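PDB 2Z1U: hydrogenase expression/formation protein HypE from Desulfovibrio vulgaris subsp. vulgaris, which binds ATP and magnesium ions and probably acts in the maturation of hydrogenases. Local coordinates for residues A[90-95]-A[121-126]; A[225-230]-A[265-270]. All coordinates share one frame; numbering follows the deposited sequence.

Contact 1: residues A[90-95]-A[121-126]; sequences RYLSCG and AGVFIV
Leu92 pairs through both its N-H and its C=O with 121-126, in parallel fashion, bonding Phe124 and Val126 in turn. Leu92 N donates to Phe124 O at 2.9 Å, and Val126 N donates to Leu92 O at 2.8 Å, nearly in line with the carbonyl. A third bond, from Phe124 N to Arg90 O, is longer at 3.2 Å. The short strand axes diverge by 53°, so the pairing is strongly twisted. Water 1 bridges the two segments: it donates to Arg90 O and Gly122 O and accepts from Arg90 NE, while Arg90 NH1 forms a salt bridge with Glu150 OE1.

The apolar contacts lie on two faces. On the face of Tyr91, Val126 CG1 is anti to its carbonyl carbon (chi1 -65°), which sets it 3.3 Å from ring atom CD1 of Tyr91. The two side chains cross at about a right angle. Arg90 CB lies over one face of the same ring, offset toward its rim. On the face of Leu92, Val123 CG1 touches Leu92 CG at 3.9 Å. Further along, Cys94 SG meets Ile125 CG2 at 3.5 Å and also touches bound ATP.

A Schellman motif at Gly122 ends helix 104-121 and turns the chain into the pairing. Strands 87-99 and 124-133 with this helix form a beta-alpha-beta unit. Ala118 of the helix packs on Val123 and Ile125, while strand 141-151 flanks 87-99 on its other edge.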
loop_
_atom_site.group_PDB
_atom_site.type_symbol
_atom_site.label_atom_id
_atom_site.label_comp_id
_atom_site.label_asym_id
_atom_site.label_seq_id
_atom_site.Cartn_x
_atom_site.Cartn_y
_atom_site.Cartn_z
ATOM N N ARG A 90 2.774 -14.600 1.451
ATOM C CA ARG A 90 2.361 -15.004 2.776
ATOM C C ARG A 90 1.360 -14.024 3.360
ATOM O O ARG A 90 0.336 -14.439 3.939
ATOM C CB ARG A 90 3.573 -15.101 3.713
ATOM C CG ARG A 90 4.604 -16.163 3.314
ATOM C CD ARG A 90 4.080 -17.584 3.517
ATOM N NE ARG A 90 3.432 -17.769 4.814
ATOM C CZ ARG A 90 4.082 -17.922 5.968
ATOM N NH1 ARG A 90 5.410 -17.887 5.998
ATOM N NH2 ARG A 90 3.408 -18.096 7.106
ATOM N N TYR A 91 1.668 -12.729 3.227
ATOM C CA TYR A 91 0.968 -11.679 3.986
ATOM C C TYR A 91 0.687 -10.458 3.154
ATOM O O TYR A 91 1.555 -9.991 2.425
ATOM C CB TYR A 91 1.777 -11.260 5.225
ATOM C CG TYR A 91 2.068 -12.405 6.180
ATOM C CD1 TYR A 91 1.023 -13.105 6.790
ATOM C CD2 TYR A 91 3.379 -12.790 6.464
ATOM C CE1 TYR A 91 1.264 -14.151 7.669
ATOM C CE2 TYR A 91 3.635 -13.835 7.344
ATOM C CZ TYR A 91 2.574 -14.510 7.945
ATOM O OH TYR A 91 2.825 -15.556 8.809
ATOM N N LEU A 92 -0.532 -9.952 3.264
ATOM C CA LEU A 92 -0.937 -8.734 2.555
ATOM C C LEU A 92 -1.313 -7.635 3.553
ATOM O O LEU A 92 -1.756 -7.916 4.667
ATOM C CB LEU A 92 -2.166 -9.034 1.676
ATOM C CG LEU A 92 -2.117 -9.883 0.373
ATOM C CD1 LEU A 92 -2.632 -9.120 -0.835
ATOM C CD2 LEU A 92 -0.797 -10.559 0.052
ATOM N N SER A 93 -1.114 -6.387 3.152
ATOM C CA SER A 93 -1.775 -5.259 3.784
ATOM C C SER A 93 -2.838 -4.719 2.819
ATOM O O SER A 93 -2.743 -4.922 1.609
ATOM C CB SER A 93 -0.768 -4.155 4.091
ATOM O OG SER A 93 -0.198 -3.643 2.893
ATOM N N CYS A 94 -3.833 -4.011 3.354
ATOM C CA CYS A 94 -4.838 -3.347 2.520
ATOM C C CYS A 94 -5.095 -1.919 2.984
ATOM O O CYS A 94 -5.283 -1.668 4.158
ATOM C CB CYS A 94 -6.151 -4.130 2.475
ATOM S SG CYS A 94 -6.839 -4.487 4.072
ATOM N N GLY A 95 -5.111 -0.991 2.040
ATOM C CA GLY A 95 -5.380 0.400 2.327
ATOM C C GLY A 95 -6.614 0.779 1.536
ATOM O O GLY A 95 -6.579 0.815 0.306
ATOM N N ALA A 121 -5.971 -18.302 -1.628
ATOM C CA ALA A 121 -4.552 -18.155 -1.919
ATOM C C ALA A 121 -3.610 -18.607 -0.793
ATOM O O ALA A 121 -2.394 -18.664 -0.999
ATOM C CB ALA A 121 -4.229 -16.701 -2.373
ATOM N N GLY A 122 -4.148 -18.910 0.392
ATOM C CA GLY A 122 -3.310 -19.336 1.519
ATOM C C GLY A 122 -2.514 -18.183 2.118
ATOM O O GLY A 122 -1.394 -18.360 2.589
ATOM N N VAL A 123 -3.135 -17.010 2.109
ATOM C CA VAL A 123 -2.524 -15.756 2.468
ATOM C C VAL A 123 -3.381 -15.093 3.581
ATOM O O VAL A 123 -4.581 -15.340 3.677
ATOM C CB VAL A 123 -2.388 -14.933 1.123
ATOM C CG1 VAL A 123 -3.115 -13.610 1.124
ATOM C CG2 VAL A 123 -0.944 -14.864 0.636
ATOM N N PHE A 124 -2.774 -14.282 4.444
ATOM C CA PHE A 124 -3.545 -13.502 5.393
ATOM C C PHE A 124 -3.401 -12.008 5.160
ATOM O O PHE A 124 -2.322 -11.535 4.849
ATOM C CB PHE A 124 -3.120 -13.802 6.830
ATOM C CG PHE A 124 -3.535 -15.167 7.303
ATOM C CD1 PHE A 124 -4.861 -15.425 7.628
ATOM C CD2 PHE A 124 -2.607 -16.203 7.377
ATOM C CE1 PHE A 124 -5.266 -16.691 8.062
ATOM C CE2 PHE A 124 -2.992 -17.479 7.796
ATOM C CZ PHE A 124 -4.327 -17.720 8.151
ATOM N N ILE A 125 -4.493 -11.274 5.368
ATOM C CA ILE A 125 -4.431 -9.812 5.423
ATOM C C ILE A 125 -4.095 -9.437 6.857
ATOM O O ILE A 125 -4.901 -9.660 7.778
ATOM C CB ILE A 125 -5.735 -9.156 4.913
ATOM C CG1 ILE A 125 -5.882 -9.433 3.402
ATOM C CG2 ILE A 125 -5.706 -7.655 5.149
ATOM C CD1 ILE A 125 -7.283 -9.538 2.939
ATOM N N VAL A 126 -2.888 -8.909 7.051
ATOM C CA VAL A 126 -2.328 -8.753 8.411
ATOM C C VAL A 126 -2.394 -7.353 8.998
ATOM O O VAL A 126 -2.220 -7.182 10.202
ATOM C CB VAL A 126 -0.848 -9.258 8.508
ATOM C CG1 VAL A 126 -0.784 -10.772 8.256
ATOM C CG2 VAL A 126 0.100 -8.466 7.541
HETATM O O HOH W 1 0.352 -17.116 4.638
#

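Contact 2: residues A[225-230]-A[265-270]; sequences GLATTL and PLYLAN
Ala227 sets its methyl over one face of the Tyr267 ring. CB lies 3.5 Å from the ring centroid, only 18° off the ring normal, which makes a CH-pi contact. The methyl is shifted toward the hydroxyl end, and its closest ring atom is CZ of Tyr267 at 3.4 Å. The Tyr267 side chain leaves its backbone pointing away from the helix. With CG anti to its carbonyl carbon (chi1 -71°), the ring lies across Ala227. Ser332 O binds the ring hydroxyl and helps fix its far end.

Beside this stack, Leu266 O accepts a nearly straight bond from Ala227 N at 2.9 Å. Leu226 and Leu266 meet more loosely, tip to tip, with their CD2 methyls 4.3 Å apart. Gly225 is pressed against the loop: its CA is 3.4 Å from Leu268 O. Having no side chain lets the backbones come this close, and its positive phi (73°) suits glycine.

Water 2 is held by four bonds. It accepts from Leu226 N and Asn270 ND2, and donates to Pro265 O and Leu268 O. Asn270 OD1 also bonds Gly175 N, and ND2 bonds Pro221 O.

Loop carbonyl and water thus take up N-H groups in the first turn of helix 225-237. This packing of a helix start against a loop belongs to the AIR synthase-related C-terminal region, close behind the ATP-binding residues Thr222 and Arg223.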
loop_
_atom_site.group_PDB
_atom_site.type_symbol
_atom_site.label_atom_id
_atom_site.label_comp_id
_atom_site.label_asym_id
_atom_site.label_seq_id
_atom_site.Cartn_x
_atom_site.Cartn_y
_atom_site.Cartn_z
ATOM N N GLY A 225 -1.260 -5.363 -21.551
ATOM C CA GLY A 225 -1.487 -6.714 -22.071
ATOM C C GLY A 225 -0.217 -7.483 -22.400
ATOM O O GLY A 225 0.882 -7.087 -22.001
ATOM N N LEU A 226 -0.379 -8.587 -23.129
ATOM C CA LEU A 226 0.734 -9.441 -23.524
ATOM C C LEU A 226 1.810 -8.649 -24.265
ATOM O O LEU A 226 3.009 -8.791 -23.987
ATOM C CB LEU A 226 0.227 -10.565 -24.443
ATOM C CG LEU A 226 1.278 -11.523 -25.029
ATOM C CD1 LEU A 226 1.961 -12.344 -23.940
ATOM C CD2 LEU A 226 0.690 -12.450 -26.116
ATOM N N ALA A 227 1.374 -7.816 -25.207
ATOM C CA ALA A 227 2.323 -7.099 -26.061
ATOM C C ALA A 227 3.233 -6.187 -25.237
ATOM O O ALA A 227 4.446 -6.227 -25.401
ATOM C CB ALA A 227 1.604 -6.342 -27.152
ATOM N N THR A 228 2.747 -5.474 -24.201
ATOM C CA THR A 228 3.681 -4.560 -23.601
ATOM C C THR A 228 4.453 -5.266 -22.433
ATOM O O THR A 228 5.694 -4.928 -22.295
ATOM C CB THR A 228 3.061 -3.262 -23.049
ATOM O OG1 THR A 228 2.469 -2.519 -24.122
ATOM C CG2 THR A 228 4.126 -2.410 -22.376
ATOM N N THR A 229 4.014 -6.441 -21.854
ATOM C CA THR A 229 4.949 -7.208 -20.998
ATOM C C THR A 229 6.057 -7.910 -21.778
ATOM O O THR A 229 7.168 -8.015 -21.263
ATOM C CB THR A 229 4.322 -8.219 -19.939
ATOM O OG1 THR A 229 4.571 -9.567 -20.345
ATOM C CG2 THR A 229 2.871 -7.993 -19.721
ATOM N N LEU A 230 5.775 -8.389 -23.003
ATOM C CA LEU A 230 6.850 -8.946 -23.840
ATOM C C LEU A 230 7.885 -7.879 -24.229
ATOM O O LEU A 230 9.079 -8.173 -24.345
ATOM C CB LEU A 230 6.305 -9.644 -25.099
ATOM C CG LEU A 230 5.482 -10.916 -24.843
ATOM C CD1 LEU A 230 4.941 -11.444 -26.160
ATOM C CD2 LEU A 230 6.282 -11.977 -24.093
ATOM N N PRO A 265 -6.928 -7.709 -28.523
ATOM C CA PRO A 265 -6.813 -8.607 -27.361
ATOM C C PRO A 265 -5.376 -8.756 -26.846
ATOM O O PRO A 265 -5.169 -9.123 -25.695
ATOM C CB PRO A 265 -7.334 -9.949 -27.893
ATOM C CG PRO A 265 -7.249 -9.842 -29.403
ATOM C CD PRO A 265 -7.494 -8.396 -29.704
ATOM N N LEU A 266 -4.388 -8.474 -27.696
ATOM C CA LEU A 266 -2.981 -8.566 -27.277
ATOM C C LEU A 266 -2.498 -7.413 -26.392
ATOM O O LEU A 266 -1.391 -7.467 -25.856
ATOM C CB LEU A 266 -2.066 -8.695 -28.496
ATOM C CG LEU A 266 -2.400 -9.752 -29.554
ATOM C CD1 LEU A 266 -1.465 -9.564 -30.751
ATOM C CD2 LEU A 266 -2.317 -11.166 -28.981
ATOM N N TYR A 267 -3.312 -6.364 -26.285
ATOM C CA TYR A 267 -2.976 -5.175 -25.496
ATOM C C TYR A 267 -3.943 -4.945 -24.342
ATOM O O TYR A 267 -3.805 -3.962 -23.606
ATOM C CB TYR A 267 -2.938 -3.921 -26.377
ATOM C CG TYR A 267 -1.771 -3.871 -27.331
ATOM C CD1 TYR A 267 -1.803 -4.563 -28.536
ATOM C CD2 TYR A 267 -0.617 -3.175 -27.003
ATOM C CE1 TYR A 267 -0.706 -4.530 -29.435
ATOM C CE2 TYR A 267 0.476 -3.121 -27.890
ATOM C CZ TYR A 267 0.430 -3.809 -29.092
ATOM O OH TYR A 267 1.519 -3.754 -29.951
ATOM N N LEU A 268 -4.922 -5.837 -24.192
ATOM C CA LEU A 268 -5.913 -5.719 -23.115
ATOM C C LEU A 268 -5.425 -6.402 -21.854
ATOM O O LEU A 268 -4.821 -7.477 -21.921
ATOM C CB LEU A 268 -7.255 -6.322 -23.532
ATOM C CG LEU A 268 -8.150 -5.510 -24.467
ATOM C CD1 LEU A 268 -9.401 -6.311 -24.789
ATOM C CD2 LEU A 268 -8.499 -4.132 -23.861
ATOM N N ALA A 269 -5.693 -5.762 -20.716
ATOM C CA ALA A 269 -5.237 -6.219 -19.431
ATOM C C ALA A 269 -5.842 -7.584 -19.116
ATOM O O ALA A 269 -7.016 -7.844 -19.401
ATOM C CB ALA A 269 -5.623 -5.208 -18.335
ATOM N N ASN A 270 -5.010 -8.460 -18.563
ATOM C CA ASN A 270 -5.455 -9.745 -18.013
ATOM C C ASN A 270 -5.244 -9.688 -16.518
ATOM O O ASN A 270 -4.403 -8.916 -16.058
ATOM C CB ASN A 270 -4.642 -10.894 -18.603
ATOM C CG ASN A 270 -4.650 -10.878 -20.104
ATOM O OD1 ASN A 270 -5.587 -11.371 -20.739
ATOM N ND2 ASN A 270 -3.604 -10.303 -20.692
HETATM O O HOH W 2 -3.329 -9.068 -23.597
#

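From the N terminus, contact 1 comes first. It closes a loop of 25 residues, mostly helix 104-121, and completes a beta-alpha-beta unit in the N-terminal AIR synthase-related region. Contact 2 opens only after contact 1 has closed. Its 34 intervening residues include strand 240-244 and helix 252-260, and it ties the start of helix 225-237 to the loop before strand 275-278 in the C-terminal region. The two therefore follow in series, neither nested nor crossed. Contacts 1 and 2 lie on opposite sides of the chain's centre, and their centres are about 27 Å apart. Each joins elements within one of the two AIR synthase-related regions, and both lie near ATP-binding residues.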